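Local coordinates for SAP-like pentraxin (Limulus polyphemus, PDB 3FLT), which binds calcium ions and, through them, phosphoethanolamine, and probably serves in calcium-dependent ligand recognition like other pentraxins, at residues D3-K8 and G186-G191; R23-L28 and E198-A203; T47-S52 and E155-S160; N57-F62 and E145-G150. All blocks are in the same frame, centred on the assembly; numbering follows the deposited sequence.

Following the chain from its N terminus, 3-8 is the first segment to find a distant partner, 186-191, and interaction 1 thereby closes a loop holding most of the subunit. Interaction 2 starts inside that loop at 23-28 but ends beyond it at 198-203, so the two contacts cross; they meet where Arg-190 packs on Glu-198. Interaction 3 (47-52 with 155-160) is nested within both, and interaction 4 (57-62 with 145-150) within interaction 3. The inner pair brings neighbouring strands 48-55 and 60-68 to one calcium-binding loop and shares a calcium ion and phosphoethanolamine. The outer pair lies beside neighbouring subunits, with interaction 1 across the chain's centre from interactions 3 and 4.

Interaction 1. Residues D3-K8 and G186-G191; sequences DIRDVK and GIRPRG
Asp-6 and Arg-188 form the salt bridge of this contact, OD1 of Asp-6 standing 3.5 Å from NH2 of Arg-188. The carboxylate oxygen meets the guanidinium at its edge, and the two flat groups are turned only 18° apart. Arg-188 NH2 has a second acidic partner in Asp-165, whose carboxylate also takes NH2 of Arg-5. Two arginines thus gather round one aspartate, and Arg-5 NH2 can lie 3.7 Å from Arg-188 NE because the anion probably offsets their charge.

Arg-5 also serves as a donor to the backbone of the 186-191 loop. Its NH2 makes a weak hydrogen bond of 3.2 Å to Pro-189 O, and NH1 makes another weak one to the same oxygen. NH1 is directed at Arg-188 O as well, but the separation modelled there is too short to be trusted. A long, many-armed side chain suits a place that must serve an acid and loop carbonyls at once.

Arg-188 runs past Arg-5 in the opposite direction. Its CB lies over one face of the Arg-5 guanidinium, and the bends at chi2 (-66°) and chi3 bring NE over a face of that group, near its rim. Arg-190 CG comes 3.8 Å from Arg-5 NH1, which lies over a face of the Arg-190 guanidinium; Arg-190 NH2 is near Arg-5 CD.

The contact joins the short 3-10 turn 4-6, which leads into strand 7-11, to the loop between helix 175-182 and strand 194-195. Both lean on strand 161-169, where Arg-5 and Arg-190 touch Gln-167 and Pro-189 touches Trp-169.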
# COMPACT_ATOMS: atom_id res chain seq x y z
N ASP A 3 -10.13 -31.26 2.38
CA ASP A 3 -8.96 -31.61 3.17
C ASP A 3 -8.92 -33.13 3.32
O ASP A 3 -9.93 -33.79 3.58
CB ASP A 3 -9.01 -30.94 4.54
CG ASP A 3 -7.87 -31.39 5.45
OD1 ASP A 3 -6.70 -31.46 4.99
OD2 ASP A 3 -8.15 -31.67 6.64
N ILE A 4 -7.73 -33.68 3.13
CA ILE A 4 -7.52 -35.11 3.23
C ILE A 4 -8.07 -35.70 4.55
O ILE A 4 -8.36 -36.89 4.63
CB ILE A 4 -6.00 -35.41 3.09
CG1 ILE A 4 -5.77 -36.87 2.71
CG2 ILE A 4 -5.28 -35.10 4.40
CD1 ILE A 4 -4.35 -37.13 2.29
N ARG A 5 -8.21 -34.86 5.57
CA ARG A 5 -8.73 -35.33 6.86
C ARG A 5 -10.22 -35.59 6.81
O ARG A 5 -10.78 -36.18 7.74
CB ARG A 5 -8.45 -34.29 7.94
CG ARG A 5 -6.99 -33.97 8.13
CD ARG A 5 -6.82 -32.91 9.19
NE ARG A 5 -7.54 -33.28 10.40
CZ ARG A 5 -7.26 -32.78 11.60
NH1 ARG A 5 -6.28 -31.90 11.72
NH2 ARG A 5 -7.95 -33.17 12.68
N ASP A 6 -10.88 -35.15 5.75
CA ASP A 6 -12.31 -35.35 5.63
C ASP A 6 -12.66 -36.67 4.96
O ASP A 6 -13.84 -36.96 4.72
CB ASP A 6 -12.95 -34.18 4.87
CG ASP A 6 -12.92 -32.87 5.67
OD1 ASP A 6 -12.89 -32.93 6.92
OD2 ASP A 6 -12.96 -31.79 5.04
N VAL A 7 -11.65 -37.47 4.66
CA VAL A 7 -11.89 -38.78 4.05
C VAL A 7 -12.54 -39.62 5.14
O VAL A 7 -12.19 -39.51 6.31
CB VAL A 7 -10.56 -39.46 3.60
CG1 VAL A 7 -10.82 -40.89 3.22
CG2 VAL A 7 -9.98 -38.72 2.42
N LYS A 8 -13.51 -40.44 4.77
CA LYS A 8 -14.16 -41.28 5.77
C LYS A 8 -14.23 -42.72 5.29
O LYS A 8 -14.12 -43.00 4.10
CB LYS A 8 -15.58 -40.77 6.05
CG LYS A 8 -16.58 -41.15 4.99
CD LYS A 8 -17.99 -40.71 5.34
CE LYS A 8 -18.96 -41.15 4.25
NZ LYS A 8 -20.31 -40.57 4.36
N GLY A 186 -11.18 -25.24 14.15
CA GLY A 186 -10.03 -24.84 14.94
C GLY A 186 -8.76 -25.00 14.11
O GLY A 186 -8.74 -24.69 12.91
N ILE A 187 -7.70 -25.47 14.76
CA ILE A 187 -6.43 -25.69 14.09
C ILE A 187 -6.45 -27.12 13.55
O ILE A 187 -5.66 -27.48 12.69
CB ILE A 187 -5.25 -25.60 15.06
CG1 ILE A 187 -5.41 -24.39 15.98
CG2 ILE A 187 -3.94 -25.49 14.27
CD1 ILE A 187 -4.31 -24.26 17.02
N ARG A 188 -7.38 -27.92 14.08
CA ARG A 188 -7.48 -29.32 13.68
C ARG A 188 -6.12 -29.97 13.95
O ARG A 188 -5.32 -30.15 13.04
CB ARG A 188 -7.83 -29.43 12.19
CG ARG A 188 -9.16 -28.81 11.79
CD ARG A 188 -10.34 -29.56 12.40
NE ARG A 188 -10.62 -30.84 11.75
CZ ARG A 188 -11.06 -30.96 10.50
NH1 ARG A 188 -11.25 -29.87 9.76
NH2 ARG A 188 -11.32 -32.16 9.99
N PRO A 189 -5.84 -30.30 15.21
CA PRO A 189 -4.57 -30.93 15.58
C PRO A 189 -4.45 -32.35 15.01
O PRO A 189 -5.47 -32.98 14.72
CB PRO A 189 -4.61 -30.93 17.10
CG PRO A 189 -5.44 -29.72 17.42
CD PRO A 189 -6.55 -29.84 16.42
N ARG A 190 -3.23 -32.83 14.85
CA ARG A 190 -2.99 -34.17 14.33
C ARG A 190 -2.29 -35.04 15.36
O ARG A 190 -1.36 -34.59 16.03
CB ARG A 190 -2.15 -34.13 13.06
CG ARG A 190 -2.86 -33.56 11.86
CD ARG A 190 -2.11 -33.92 10.60
NE ARG A 190 -2.72 -33.32 9.42
CZ ARG A 190 -2.71 -32.01 9.17
NH1 ARG A 190 -2.12 -31.18 10.02
NH2 ARG A 190 -3.29 -31.54 8.07
N GLY A 191 -2.75 -36.28 15.49
CA GLY A 191 -2.15 -37.19 16.45
C GLY A 191 -0.70 -37.46 16.10
O GLY A 191 -0.34 -37.50 14.93

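Interaction 2. Residues R23-L28 and E198-A203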
# COMPACT_ATOMS: atom_id res chain seq x y z
N ARG A 23 -6.77 -52.26 9.26
CA ARG A 23 -5.65 -52.71 10.08
C ARG A 23 -4.48 -51.79 9.76
O ARG A 23 -4.05 -51.70 8.61
CB ARG A 23 -5.25 -54.15 9.76
CG ARG A 23 -4.29 -54.73 10.79
CD ARG A 23 -3.79 -56.11 10.43
NE ARG A 23 -2.86 -56.07 9.30
CZ ARG A 23 -3.11 -56.61 8.11
NH1 ARG A 23 -4.25 -57.24 7.90
NH2 ARG A 23 -2.21 -56.52 7.13
N PHE A 24 -3.97 -51.07 10.77
CA PHE A 24 -2.85 -50.17 10.53
C PHE A 24 -1.57 -50.93 10.26
O PHE A 24 -1.21 -51.84 11.00
CB PHE A 24 -2.70 -49.19 11.69
CG PHE A 24 -3.63 -48.00 11.60
CD1 PHE A 24 -4.91 -48.05 12.14
CD2 PHE A 24 -3.25 -46.86 10.88
CE1 PHE A 24 -5.81 -46.99 11.96
CE2 PHE A 24 -4.14 -45.79 10.70
CZ PHE A 24 -5.42 -45.85 11.24
N MET A 25 -0.90 -50.56 9.17
CA MET A 25 0.34 -51.19 8.72
C MET A 25 1.46 -51.25 9.74
O MET A 25 2.15 -52.26 9.86
CB MET A 25 0.88 -50.48 7.49
CG MET A 25 0.05 -50.67 6.24
SD MET A 25 -0.01 -52.41 5.79
CE MET A 25 1.55 -52.58 4.88
N GLN A 26 1.65 -50.16 10.46
CA GLN A 26 2.71 -50.06 11.44
C GLN A 26 2.15 -50.20 12.86
O GLN A 26 1.20 -49.52 13.22
CB GLN A 26 3.41 -48.72 11.21
CG GLN A 26 4.32 -48.20 12.28
CD GLN A 26 5.24 -47.11 11.75
OE1 GLN A 26 4.80 -46.21 11.04
NE2 GLN A 26 6.51 -47.18 12.11
N THR A 27 2.73 -51.10 13.65
CA THR A 27 2.28 -51.30 15.02
C THR A 27 2.64 -50.11 15.89
O THR A 27 3.49 -49.30 15.51
CB THR A 27 2.91 -52.55 15.65
OG1 THR A 27 4.34 -52.45 15.60
CG2 THR A 27 2.46 -53.80 14.93
N LEU A 28 2.00 -49.99 17.05
CA LEU A 28 2.26 -48.88 17.96
C LEU A 28 3.50 -49.10 18.81
O LEU A 28 3.90 -50.23 19.07
CB LEU A 28 1.09 -48.69 18.93
CG LEU A 28 -0.30 -48.36 18.42
CD1 LEU A 28 -1.24 -48.21 19.60
CD2 LEU A 28 -0.28 -47.07 17.62
N GLU A 198 -2.38 -40.18 7.20
CA GLU A 198 -0.94 -39.96 7.15
C GLU A 198 -0.19 -41.21 7.59
O GLU A 198 1.04 -41.27 7.52
CB GLU A 198 -0.52 -38.76 8.00
CG GLU A 198 -1.00 -37.43 7.45
CD GLU A 198 -0.41 -36.24 8.19
OE1 GLU A 198 -0.36 -36.28 9.44
OE2 GLU A 198 -0.00 -35.26 7.52
N ASP A 199 -0.94 -42.22 8.04
CA ASP A 199 -0.36 -43.48 8.47
C ASP A 199 -1.13 -44.56 7.74
O ASP A 199 -2.31 -44.78 8.02
CB ASP A 199 -0.51 -43.65 9.98
CG ASP A 199 0.52 -42.86 10.75
OD1 ASP A 199 1.72 -43.22 10.68
OD2 ASP A 199 0.13 -41.86 11.41
N SER A 200 -0.46 -45.21 6.79
CA SER A 200 -1.12 -46.21 5.97
C SER A 200 -1.77 -47.35 6.75
O SER A 200 -1.30 -47.76 7.81
CB SER A 200 -0.14 -46.76 4.93
OG SER A 200 1.01 -47.27 5.55
N PHE A 201 -2.90 -47.82 6.21
CA PHE A 201 -3.65 -48.90 6.83
C PHE A 201 -4.25 -49.81 5.77
O PHE A 201 -4.48 -49.39 4.63
CB PHE A 201 -4.76 -48.32 7.72
CG PHE A 201 -5.78 -47.49 6.98
CD1 PHE A 201 -6.82 -48.09 6.29
CD2 PHE A 201 -5.71 -46.10 7.01
CE1 PHE A 201 -7.79 -47.31 5.63
CE2 PHE A 201 -6.67 -45.31 6.36
CZ PHE A 201 -7.71 -45.91 5.67
N VAL A 202 -4.50 -51.06 6.14
CA VAL A 202 -5.07 -52.02 5.21
C VAL A 202 -6.59 -52.01 5.31
O VAL A 202 -7.14 -51.96 6.40
CB VAL A 202 -4.58 -53.46 5.50
CG1 VAL A 202 -5.18 -54.44 4.50
CG2 VAL A 202 -3.07 -53.50 5.42
N ALA A 203 -7.24 -52.05 4.15
CA ALA A 203 -8.70 -52.03 4.09
C ALA A 203 -9.17 -53.40 3.61
O ALA A 203 -8.66 -53.92 2.61
CB ALA A 203 -9.17 -50.94 3.13
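Arg-23 and Val-202 are an antiparallel hydrogen-bonded pair. Arg-23 N donates to Val-202 O over 2.9 Å, in the carbonyl plane and on a lone pair, while Val-202 N returns an almost straight bond (175°) to Arg-23 O. One step on, Phe-24 and Phe-201 form a non-hydrogen-bonded pair, after which Met-25 N reaches Ser-200 O at 3.1 Å and adds a third backbone bond beyond the two phenylalanines.

Aromatic contact belongs to the face bearing the two phenylalanines. Phe-201 places its CB over the Phe-24 ring, 4.0 Å from the centroid, a CH-pi contact. The ring of Phe-201 stands at 59° to that of Phe-24, and it meets Trp-196 nearly parallel. Asp-199 O comes to the edge of the Phe-24 ring, 3.4 Å from CE2, where the ring hydrogens are slightly positive.

Packing on the other face centres on Val-202. Its CG2 lies over one face of the Arg-23 guanidinium, 3.6 Å from NH2, and makes an apolar contact with Met-25 SD. A turn at chi2 (-61°) swings the Met-25 sulfur back to the valine, which the side chain crosses at about a right angle; such a flexible thioether adapts well to a branched neighbour.

Strand 21-24 lies between strands 139-142 and 201-204. The latter is outermost within the chain, yet it pairs antiparallel with a strand of a neighbouring subunit, so the sheet continues across the interface.

Interaction 3. Residues T47-S52 and E155-S160. With CA (calcium ion), chain D; OPE (phosphoric acid mono-(2-amino-ethyl) ester), chain F.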
# COMPACT_ATOMS: atom_id res chain seq x y z
N THR A 47 -23.60 -52.29 21.60
CA THR A 47 -22.16 -52.19 21.80
C THR A 47 -21.33 -52.60 20.60
O THR A 47 -21.59 -53.61 19.96
CB THR A 47 -21.72 -53.06 23.01
OG1 THR A 47 -22.24 -52.49 24.22
CG2 THR A 47 -20.21 -53.11 23.13
N GLY A 48 -20.33 -51.79 20.31
CA GLY A 48 -19.43 -52.06 19.21
C GLY A 48 -18.05 -51.55 19.56
O GLY A 48 -17.92 -50.53 20.24
N TYR A 49 -17.02 -52.27 19.14
CA TYR A 49 -15.65 -51.85 19.42
C TYR A 49 -15.11 -51.08 18.22
O TYR A 49 -15.16 -51.57 17.09
CB TYR A 49 -14.75 -53.05 19.73
CG TYR A 49 -15.13 -53.71 21.04
CD1 TYR A 49 -16.00 -54.80 21.08
CD2 TYR A 49 -14.68 -53.18 22.25
CE1 TYR A 49 -16.43 -55.34 22.29
CE2 TYR A 49 -15.09 -53.71 23.46
CZ TYR A 49 -15.97 -54.79 23.47
OH TYR A 49 -16.40 -55.28 24.67
N ILE A 50 -14.60 -49.88 18.49
CA ILE A 50 -14.09 -49.02 17.43
C ILE A 50 -12.59 -49.15 17.21
O ILE A 50 -12.15 -49.50 16.11
CB ILE A 50 -14.43 -47.55 17.71
CG1 ILE A 50 -15.95 -47.42 17.91
CG2 ILE A 50 -13.95 -46.66 16.57
CD1 ILE A 50 -16.42 -46.06 18.38
N PHE A 51 -11.82 -48.88 18.27
CA PHE A 51 -10.36 -48.94 18.25
C PHE A 51 -9.89 -50.14 19.08
O PHE A 51 -10.14 -50.21 20.30
CB PHE A 51 -9.78 -47.65 18.84
CG PHE A 51 -8.28 -47.55 18.78
CD1 PHE A 51 -7.66 -46.78 17.80
CD2 PHE A 51 -7.48 -48.17 19.74
CE1 PHE A 51 -6.27 -46.62 17.78
CE2 PHE A 51 -6.09 -48.02 19.73
CZ PHE A 51 -5.49 -47.24 18.75
N SER A 52 -9.22 -51.08 18.43
CA SER A 52 -8.73 -52.30 19.08
C SER A 52 -7.22 -52.44 18.93
O SER A 52 -6.70 -52.41 17.82
CB SER A 52 -9.42 -53.53 18.47
OG SER A 52 -8.76 -54.73 18.83
N GLU A 155 -18.80 -61.09 15.35
CA GLU A 155 -19.81 -60.18 14.81
C GLU A 155 -20.49 -59.31 15.85
O GLU A 155 -20.67 -58.11 15.63
CB GLU A 155 -20.93 -60.93 14.10
CG GLU A 155 -20.64 -62.33 13.66
CD GLU A 155 -21.93 -63.08 13.35
OE1 GLU A 155 -22.80 -63.14 14.24
OE2 GLU A 155 -22.06 -63.60 12.23
N GLN A 156 -20.89 -59.89 16.97
CA GLN A 156 -21.60 -59.11 17.97
C GLN A 156 -20.72 -58.09 18.66
O GLN A 156 -21.20 -57.34 19.51
CB GLN A 156 -22.31 -60.01 19.00
CG GLN A 156 -21.48 -60.59 20.15
CD GLN A 156 -20.39 -61.55 19.71
OE1 GLN A 156 -20.49 -62.20 18.66
NE2 GLN A 156 -19.33 -61.64 20.52
N GLU A 157 -19.44 -58.05 18.29
CA GLU A 157 -18.51 -57.09 18.89
C GLU A 157 -18.01 -56.07 17.86
O GLU A 157 -17.21 -55.20 18.17
CB GLU A 157 -17.31 -57.81 19.51
CG GLU A 157 -17.69 -58.89 20.51
CD GLU A 157 -16.52 -59.37 21.34
OE1 GLU A 157 -15.50 -59.81 20.77
OE2 GLU A 157 -16.62 -59.32 22.58
N SER A 158 -18.51 -56.18 16.63
CA SER A 158 -18.10 -55.26 15.58
C SER A 158 -18.81 -53.91 15.75
O SER A 158 -19.74 -53.79 16.53
CB SER A 158 -18.46 -55.85 14.22
OG SER A 158 -19.87 -55.95 14.11
N TRP A 159 -18.36 -52.91 15.01
CA TRP A 159 -18.96 -51.59 15.08
C TRP A 159 -19.24 -51.11 13.67
O TRP A 159 -18.32 -51.03 12.85
CB TRP A 159 -18.01 -50.62 15.77
CG TRP A 159 -18.61 -49.26 15.92
CD1 TRP A 159 -19.36 -48.82 16.97
CD2 TRP A 159 -18.53 -48.18 14.98
NE1 TRP A 159 -19.76 -47.52 16.74
CE2 TRP A 159 -19.26 -47.11 15.53
CE3 TRP A 159 -17.91 -48.02 13.74
CZ2 TRP A 159 -19.40 -45.88 14.87
CZ3 TRP A 159 -18.05 -46.80 13.08
CH2 TRP A 159 -18.78 -45.75 13.65
N SER A 160 -20.50 -50.81 13.38
CA SER A 160 -20.87 -50.33 12.06
C SER A 160 -21.20 -48.85 12.07
O SER A 160 -21.81 -48.35 13.01
CB SER A 160 -22.06 -51.11 11.52
OG SER A 160 -21.63 -52.31 10.90
CA CA D . -13.40 -60.71 20.72
CA OPE F . -13.77 -58.91 24.73
CB OPE F . -14.49 -57.97 25.71
O1 OPE F . -13.68 -61.25 22.93
O2 OPE F . -11.49 -60.44 23.88
O3 OPE F . -12.43 -62.56 24.84
O4 OPE F . -13.52 -60.20 25.34
N OPE F . -15.90 -57.75 25.24
P OPE F . -12.76 -61.10 24.24
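Tyr-49 and Glu-157 pack against each other and together hold the ammonium end of the bound phosphoethanolamine, whose N donates to Tyr-49 OH at 2.6 Å and to Glu-157 OE2 at 3.2 Å. The glutamate divides its work: OE1 binds a calcium ion at 2.3 Å, and the ligand's phosphate oxygen O1 reaches the same metal. This is the calcium-dependent ligand pocket of a pentraxin, built on its beta-sandwich of concanavalin type.

An acid with two oxygens suits the place, one for each cation. Its carboxylate stands at 74° to the tyrosine ring, while Glu-157 CB touches the ring at CD1, 3.6 Å away. The tyrosine hydroxyl is also met by Asn-85 ND2.

Behind the pocket, Tyr-49 N donates to Glu-157 O at 3.1 Å, from above the carbonyl plane, fixing the 3-10 turn 155-157 against strand 48-55. Glycine fits here: Gly-48 CA lies at the edge of the Trp-159 ring system, with no side chain to intrude. Trp-159 extends its indole to Ile-50 because chi1 (-177°) turns CG away from the backbone N. Ile-50 CG1 lies over the face, 3.8 Å from the centroid of the five-membered ring and 8° off its normal, a CH-pi contact.

Interaction 4. Residues N57-F62 and E145-G150; sequences NQDNQF and EQDKIG. With CA (calcium ion), chain C; CA (calcium ion), chain D; OPE (phosphoric acid mono-(2-amino-ethyl) ester), chain F.
Asp-59 and Asn-60 face Glu-145, Gln-146 and Asp-147 across a calcium ion, and no hydrogen bond joins the two segments. From 57-62 the metal takes Asp-59 OD2 at 2.6 Å and Asn-60 OD1 at 2.4 Å. Glu-145 approaches with both oxygens, OE1 and OE2, each 2.5 Å from the ion. Gln-146 contributes its backbone O and Asp-147 its OD1, while the phosphate oxygen O2 of phosphoethanolamine completes the seven ligands at 2.5 Å.

A second calcium ion shares two of these atoms. Glu-145 OE1 bridges to it at 2.4 Å, and Asp-147 grips it with both OD1 and OD2. Phosphate oxygen O1 binds there too, so the phosphate spans the metals; Glu-154 and Glu-157 complete this site. Hard, anionic carboxylates suit calcium, and the paired cations probably offset their crowding.

Two calcium ions held by acidic loops on the concave face of the beta-sandwich form the ligand site typical of pentraxins. A classic beta bulge at Gln-61 and Phe-62, opposite Cys-53, follows the metal-binding pair entering strand 60-68.

Further out lie the groups that set these ligands. Asn-60 suits its place: OD1 goes to the metal while ND2 donates to O2 of the ligand at 3.1 Å and to Gln-79. Gln-58 OE1 accepts from Asn-60 N. Gln-146 OE1 takes Gly-150 N on a lone pair, and its NE2 bonds to Ser-52 OG and Thr-139 O.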
# COMPACT_ATOMS: atom_id res chain seq x y z
N ASN A 57 0.99 -61.25 23.41
CA ASN A 57 0.73 -61.70 24.77
C ASN A 57 -0.61 -61.21 25.33
O ASN A 57 -1.11 -61.75 26.31
CB ASN A 57 1.87 -61.24 25.68
CG ASN A 57 2.01 -59.72 25.71
OD1 ASN A 57 2.26 -59.09 24.68
ND2 ASN A 57 1.83 -59.13 26.89
N GLN A 58 -1.19 -60.19 24.70
CA GLN A 58 -2.45 -59.61 25.17
C GLN A 58 -3.26 -59.03 24.02
O GLN A 58 -2.90 -58.00 23.47
CB GLN A 58 -2.15 -58.52 26.20
CG GLN A 58 -3.35 -57.72 26.68
CD GLN A 58 -4.39 -58.58 27.39
OE1 GLN A 58 -5.16 -59.30 26.75
NE2 GLN A 58 -4.41 -58.50 28.73
N ASP A 59 -4.36 -59.69 23.67
CA ASP A 59 -5.21 -59.23 22.58
C ASP A 59 -6.11 -58.06 23.00
O ASP A 59 -6.69 -57.38 22.16
CB ASP A 59 -6.05 -60.40 22.06
CG ASP A 59 -6.94 -61.02 23.13
OD1 ASP A 59 -6.41 -61.49 24.16
OD2 ASP A 59 -8.18 -61.02 22.94
N ASN A 60 -6.22 -57.83 24.31
CA ASN A 60 -7.05 -56.74 24.81
C ASN A 60 -6.18 -55.70 25.52
O ASN A 60 -6.41 -55.38 26.69
CB ASN A 60 -8.10 -57.26 25.80
CG ASN A 60 -9.16 -58.12 25.14
OD1 ASN A 60 -8.97 -58.62 24.03
ND2 ASN A 60 -10.28 -58.31 25.82
N GLN A 61 -5.19 -55.17 24.81
CA GLN A 61 -4.31 -54.16 25.38
C GLN A 61 -5.09 -52.86 25.60
O GLN A 61 -5.04 -52.26 26.68
CB GLN A 61 -3.13 -53.87 24.44
CG GLN A 61 -1.99 -54.88 24.52
CD GLN A 61 -1.06 -54.64 25.70
OE1 GLN A 61 -1.45 -54.02 26.70
NE2 GLN A 61 0.16 -55.14 25.60
N PHE A 62 -5.82 -52.45 24.57
CA PHE A 62 -6.58 -51.21 24.63
C PHE A 62 -7.73 -51.30 23.63
O PHE A 62 -7.49 -51.49 22.44
CB PHE A 62 -5.63 -50.04 24.30
CG PHE A 62 -6.21 -48.68 24.56
CD1 PHE A 62 -7.08 -48.08 23.65
CD2 PHE A 62 -5.86 -47.97 25.71
CE1 PHE A 62 -7.58 -46.80 23.87
CE2 PHE A 62 -6.36 -46.68 25.94
CZ PHE A 62 -7.22 -46.10 25.02
N GLU A 145 -13.12 -56.26 16.89
CA GLU A 145 -12.39 -56.53 18.14
C GLU A 145 -11.50 -57.76 17.97
O GLU A 145 -11.99 -58.88 17.78
CB GLU A 145 -13.39 -56.74 19.28
CG GLU A 145 -12.84 -56.49 20.68
CD GLU A 145 -11.83 -57.54 21.13
OE1 GLU A 145 -12.16 -58.74 21.09
OE2 GLU A 145 -10.71 -57.15 21.55
N GLN A 146 -10.19 -57.56 18.05
CA GLN A 146 -9.23 -58.65 17.89
C GLN A 146 -9.15 -59.63 19.04
O GLN A 146 -9.13 -59.23 20.20
CB GLN A 146 -7.82 -58.09 17.68
CG GLN A 146 -7.66 -57.11 16.55
CD GLN A 146 -6.29 -56.46 16.57
OE1 GLN A 146 -5.30 -57.03 16.12
NE2 GLN A 146 -6.23 -55.25 17.11
N ASP A 147 -9.09 -60.91 18.72
CA ASP A 147 -8.92 -61.94 19.74
C ASP A 147 -7.59 -62.58 19.37
O ASP A 147 -7.13 -63.53 19.99
CB ASP A 147 -10.03 -62.99 19.68
CG ASP A 147 -11.32 -62.48 20.27
OD1 ASP A 147 -11.28 -61.84 21.33
OD2 ASP A 147 -12.39 -62.74 19.68
N LYS A 148 -6.98 -62.01 18.34
CA LYS A 148 -5.71 -62.46 17.80
C LYS A 148 -5.17 -61.31 16.95
O LYS A 148 -5.94 -60.51 16.41
CB LYS A 148 -5.94 -63.69 16.94
CG LYS A 148 -4.74 -64.13 16.18
CD LYS A 148 -5.07 -65.35 15.36
CE LYS A 148 -6.16 -65.07 14.35
NZ LYS A 148 -6.29 -66.22 13.42
N ILE A 149 -3.85 -61.20 16.82
CA ILE A 149 -3.27 -60.11 16.04
C ILE A 149 -3.92 -60.01 14.67
O ILE A 149 -3.73 -60.88 13.82
CB ILE A 149 -1.76 -60.28 15.83
CG1 ILE A 149 -1.03 -60.33 17.17
CG2 ILE A 149 -1.23 -59.11 15.02
CD1 ILE A 149 -1.18 -59.09 18.01
N GLY A 150 -4.66 -58.93 14.45
CA GLY A 150 -5.30 -58.71 13.17
C GLY A 150 -6.44 -59.65 12.82
O GLY A 150 -6.84 -59.74 11.66
CA CA C . -10.07 -59.53 22.10
CA CA D . -13.40 -60.71 20.72
CA OPE F . -13.77 -58.91 24.73
CB OPE F . -14.49 -57.97 25.71
O1 OPE F . -13.68 -61.25 22.93
O2 OPE F . -11.49 -60.44 23.88
O3 OPE F . -12.43 -62.56 24.84
O4 OPE F . -13.52 -60.20 25.34
N OPE F . -15.90 -57.75 25.24
P OPE F . -12.76 -61.10 24.24